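Local coordinates for AlyGC (Glaciecola chathamensis, PDB 5GKD), which cleaves alginate as a polysaccharide lyase of family 6, probably by beta-elimination with the help of a bound calcium ion, at residues P336-V347 and G363-N372. Residues are numbered along the deposited sequence; the frame is centred on the assembly and turned at random.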
loop_
_atom_site.group_PDB
_atom_site.type_symbol
_atom_site.label_atom_id
_atom_site.label_comp_id
_atom_site.label_asym_id
_atom_site.label_seq_id
_atom_site.Cartn_x
_atom_site.Cartn_y
_atom_site.Cartn_z
ATOM N N PRO A 336 18.909 -28.104 28.944
ATOM C CA PRO A 336 20.005 -28.838 28.290
ATOM C C PRO A 336 20.461 -30.060 29.086
ATOM O O PRO A 336 20.556 -30.021 30.317
ATOM C CB PRO A 336 21.122 -27.794 28.202
ATOM C CG PRO A 336 20.455 -26.485 28.327
ATOM C CD PRO A 336 19.264 -26.702 29.209
ATOM N N ILE A 337 20.777 -31.148 28.372
ATOM C CA ILE A 337 21.210 -32.382 29.021
ATOM C C ILE A 337 22.483 -32.932 28.384
ATOM O O ILE A 337 22.872 -32.564 27.273
ATOM C CB ILE A 337 20.114 -33.471 29.008
ATOM C CG1 ILE A 337 19.566 -33.685 27.597
ATOM C CG2 ILE A 337 19.000 -33.097 29.960
ATOM C CD1 ILE A 337 18.658 -34.921 27.455
ATOM N N ASN A 338 23.151 -33.806 29.144
ATOM C CA ASN A 338 24.336 -34.549 28.696
ATOM C C ASN A 338 25.391 -33.674 28.027
ATOM O O ASN A 338 26.113 -34.136 27.148
ATOM C CB ASN A 338 23.948 -35.679 27.747
ATOM C CG ASN A 338 22.897 -36.579 28.330
ATOM O OD1 ASN A 338 22.994 -37.003 29.474
ATOM N ND2 ASN A 338 21.870 -36.860 27.550
ATOM N N SER A 339 25.528 -32.426 28.442
ATOM C CA SER A 339 26.418 -31.506 27.755
ATOM C C SER A 339 27.646 -31.195 28.604
ATOM O O SER A 339 27.711 -31.520 29.795
ATOM C CB SER A 339 25.659 -30.224 27.387
ATOM O OG SER A 339 24.663 -30.538 26.443
ATOM N N ASN A 340 28.621 -30.536 27.978
ATOM C CA ASN A 340 29.912 -30.263 28.606
ATOM C C ASN A 340 30.476 -28.939 28.121
ATOM O O ASN A 340 30.531 -28.693 26.918
ATOM C CB ASN A 340 30.916 -31.380 28.308
ATOM C CG ASN A 340 30.581 -32.674 29.036
ATOM O OD1 ASN A 340 30.939 -32.845 30.202
ATOM N ND2 ASN A 340 29.873 -33.569 28.366
ATOM N N MET A 341 30.943 -28.113 29.058
ATOM C CA MET A 341 31.599 -26.845 28.747
ATOM C C MET A 341 32.930 -26.778 29.499
ATOM O O MET A 341 32.942 -26.605 30.724
ATOM C CB MET A 341 30.690 -25.669 29.108
ATOM C CG MET A 341 31.283 -24.326 28.783
ATOM S SD MET A 341 30.045 -23.031 28.581
ATOM C CE MET A 341 31.121 -21.604 28.436
ATOM N N ASN A 342 34.045 -26.888 28.766
ATOM C CA ASN A 342 35.371 -27.069 29.350
ATOM C C ASN A 342 36.401 -26.174 28.677
ATOM O O ASN A 342 36.294 -25.862 27.490
ATOM C CB ASN A 342 35.900 -28.503 29.205
ATOM C CG ASN A 342 34.838 -29.539 29.381
ATOM O OD1 ASN A 342 34.161 -29.575 30.404
ATOM N ND2 ASN A 342 34.670 -30.392 28.377
ATOM N N ASN A 343 37.437 -25.816 29.442
ATOM C CA ASN A 343 38.655 -25.190 28.921
ATOM C C ASN A 343 38.378 -23.893 28.167
ATOM O O ASN A 343 39.139 -23.502 27.286
ATOM C CB ASN A 343 39.438 -26.172 28.051
ATOM C CG ASN A 343 39.913 -27.372 28.836
ATOM O OD1 ASN A 343 39.259 -28.409 28.860
ATOM N ND2 ASN A 343 41.048 -27.229 29.504
ATOM N N ASN A 344 37.299 -23.212 28.523
ATOM C CA ASN A 344 36.991 -21.912 27.961
ATOM C C ASN A 344 37.648 -20.798 28.778
ATOM O O ASN A 344 38.060 -20.984 29.922
ATOM C CB ASN A 344 35.476 -21.721 27.878
ATOM C CG ASN A 344 34.812 -22.765 26.967
ATOM O OD1 ASN A 344 34.912 -22.682 25.748
ATOM N ND2 ASN A 344 34.180 -23.755 27.557
ATOM N N LEU A 345 37.734 -19.626 28.169
ATOM C CA LEU A 345 38.357 -18.462 28.778
ATOM C C LEU A 345 37.401 -17.292 28.659
ATOM O O LEU A 345 37.007 -16.914 27.550
ATOM C CB LEU A 345 39.699 -18.139 28.118
ATOM C CG LEU A 345 40.349 -16.801 28.484
ATOM C CD1 LEU A 345 40.841 -16.770 29.914
ATOM C CD2 LEU A 345 41.506 -16.498 27.545
ATOM N N ILE A 346 37.039 -16.725 29.802
ATOM C CA ILE A 346 36.110 -15.611 29.899
ATOM C C ILE A 346 36.835 -14.489 30.618
ATOM O O ILE A 346 37.190 -14.628 31.792
ATOM C CB ILE A 346 34.827 -15.997 30.657
ATOM C CG1 ILE A 346 34.138 -17.199 30.009
ATOM C CG2 ILE A 346 33.901 -14.818 30.736
ATOM C CD1 ILE A 346 32.946 -17.721 30.793
ATOM N N VAL A 347 37.065 -13.391 29.918
ATOM C CA VAL A 347 37.671 -12.201 30.484
ATOM C C VAL A 347 36.702 -11.061 30.245
ATOM O O VAL A 347 36.384 -10.741 29.092
ATOM C CB VAL A 347 39.044 -11.894 29.867
ATOM C CG1 VAL A 347 39.626 -10.641 30.517
ATOM C CG2 VAL A 347 39.974 -13.074 30.024
ATOM N N GLY A 363 22.388 -30.171 33.692
ATOM C CA GLY A 363 22.715 -31.027 32.573
ATOM C C GLY A 363 23.887 -30.563 31.740
ATOM O O GLY A 363 24.212 -31.181 30.724
ATOM N N ILE A 364 24.519 -29.465 32.127
ATOM C CA ILE A 364 25.783 -29.026 31.551
ATOM C C ILE A 364 26.855 -29.196 32.622
ATOM O O ILE A 364 26.776 -28.568 33.682
ATOM C CB ILE A 364 25.730 -27.559 31.098
ATOM C CG1 ILE A 364 24.564 -27.276 30.149
ATOM C CG2 ILE A 364 27.047 -27.158 30.470
ATOM C CD1 ILE A 364 24.456 -25.801 29.806
ATOM N N LYS A 365 27.880 -29.991 32.342
ATOM C CA LYS A 365 28.983 -30.125 33.282
ATOM C C LYS A 365 30.107 -29.187 32.874
ATOM O O LYS A 365 30.579 -29.213 31.731
ATOM C CB LYS A 365 29.488 -31.567 33.404
ATOM C CG LYS A 365 29.773 -31.923 34.900
ATOM C CD LYS A 365 31.066 -32.712 35.117
ATOM C CE LYS A 365 31.732 -32.391 36.487
ATOM N NZ LYS A 365 30.924 -32.632 37.737
ATOM N N PHE A 366 30.509 -28.349 33.808
ATOM C CA PHE A 366 31.547 -27.353 33.608
ATOM C C PHE A 366 32.839 -27.866 34.227
ATOM O O PHE A 366 32.833 -28.357 35.355
ATOM C CB PHE A 366 31.137 -26.024 34.249
ATOM C CG PHE A 366 29.858 -25.436 33.700
ATOM C CD1 PHE A 366 28.630 -25.824 34.197
ATOM C CD2 PHE A 366 29.896 -24.490 32.682
ATOM C CE1 PHE A 366 27.454 -25.282 33.694
ATOM C CE2 PHE A 366 28.727 -23.950 32.171
ATOM C CZ PHE A 366 27.505 -24.337 32.676
ATOM N N LYS A 367 33.941 -27.733 33.498
ATOM C CA LYS A 367 35.237 -28.181 33.978
ATOM C C LYS A 367 36.331 -27.303 33.391
ATOM O O LYS A 367 36.308 -26.995 32.201
ATOM C CB LYS A 367 35.490 -29.631 33.584
ATOM C CG LYS A 367 35.682 -30.541 34.733
ATOM C CD LYS A 367 35.488 -31.966 34.288
ATOM C CE LYS A 367 36.002 -32.915 35.375
ATOM N NZ LYS A 367 35.457 -32.645 36.745
ATOM N N ASP A 368 37.274 -26.890 34.235
ATOM C CA ASP A 368 38.489 -26.225 33.765
ATOM C C ASP A 368 38.197 -24.987 32.919
ATOM O O ASP A 368 38.827 -24.775 31.887
ATOM C CB ASP A 368 39.378 -27.197 32.987
ATOM C CG ASP A 368 39.841 -28.357 33.836
ATOM O OD1 ASP A 368 40.130 -28.134 35.029
ATOM O OD2 ASP A 368 39.893 -29.499 33.325
ATOM N N ASN A 369 37.247 -24.160 33.346
ATOM C CA ASN A 369 37.048 -22.859 32.717
ATOM C C ASN A 369 37.718 -21.776 33.551
ATOM O O ASN A 369 37.668 -21.816 34.779
ATOM C CB ASN A 369 35.563 -22.549 32.540
ATOM C CG ASN A 369 34.864 -23.578 31.683
ATOM O OD1 ASN A 369 35.068 -23.635 30.469
ATOM N ND2 ASN A 369 34.049 -24.410 32.312
ATOM N N LEU A 370 38.352 -20.813 32.880
ATOM C CA LEU A 370 39.136 -19.775 33.538
ATOM C C LEU A 370 38.457 -18.423 33.381
ATOM O O LEU A 370 38.062 -18.035 32.271
ATOM C CB LEU A 370 40.562 -19.705 32.985
ATOM C CG LEU A 370 41.491 -18.747 33.741
ATOM C CD1 LEU A 370 41.713 -19.253 35.167
ATOM C CD2 LEU A 370 42.832 -18.570 33.048
ATOM N N LEU A 371 38.350 -17.713 34.493
ATOM C CA LEU A 371 37.739 -16.404 34.623
ATOM C C LEU A 371 38.777 -15.442 35.173
ATOM O O LEU A 371 39.593 -15.825 36.019
ATOM C CB LEU A 371 36.580 -16.453 35.617
ATOM C CG LEU A 371 35.129 -16.135 35.325
ATOM C CD1 LEU A 371 34.369 -16.132 36.644
ATOM C CD2 LEU A 371 34.986 -14.817 34.606
ATOM N N ASN A 372 38.724 -14.182 34.743
ATOM C CA ASN A 372 39.566 -13.179 35.380
ATOM C C ASN A 372 39.016 -12.837 36.766
ATOM O O ASN A 372 37.815 -12.944 37.030
ATOM C CB ASN A 372 39.708 -11.928 34.502
ATOM C CG ASN A 372 38.398 -11.190 34.287
ATOM O OD1 ASN A 372 37.469 -11.704 33.659
ATOM N ND2 ASN A 372 38.333 -9.961 34.770
HETATM O O HOH W 1 19.957 -28.418 32.640
HETATM O O HOH W 2 39.046 -30.476 30.978
#
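Asn369 OD1 is gripped twice by Asn344, whose backbone N and side-chain ND2 each donate to it at 3.0 Å from opposite faces of its carbonyl plane. The two amides lie side by side with planes only 10° apart. Asn369 ND2 in turn gives a nearly straight bond of 2.9 Å to Met341 O, which Lys367 N reaches from the other face. Asparagine suits both places because one short amide can accept and donate at a bend where the main chain leaves regular sheet pairing; Asn343 and Asp368, in left-handed backbone conformation, make that bend. Asn344 OD1 accepts a hydrogen bond from Asn314 N, and Asn344 ND2 and Asn369 ND2 also donate to the carbonyls of Ile311 and Gly382, so the amides continue into neighbouring coils. Before the bend, Met341 sets CB 3.8 Å from Phe366 CD2; with CG anti to the backbone N (chi1 -178°) and the chain extended beyond it, SD comes to 3.9 Å from Phe366 CE2 in an oblique Met-aromatic contact. Ile364 CG2 rests on one face of that ring, near its rim. Beyond the bend, Leu345 CD1 meets Leu370 CD2 at 4.1 Å, like beside like. In-register parallel strands, an asparagine ladder and stacked apolar side chains are characteristic of the right-handed parallel beta-helix of the pectate lyase-like clan.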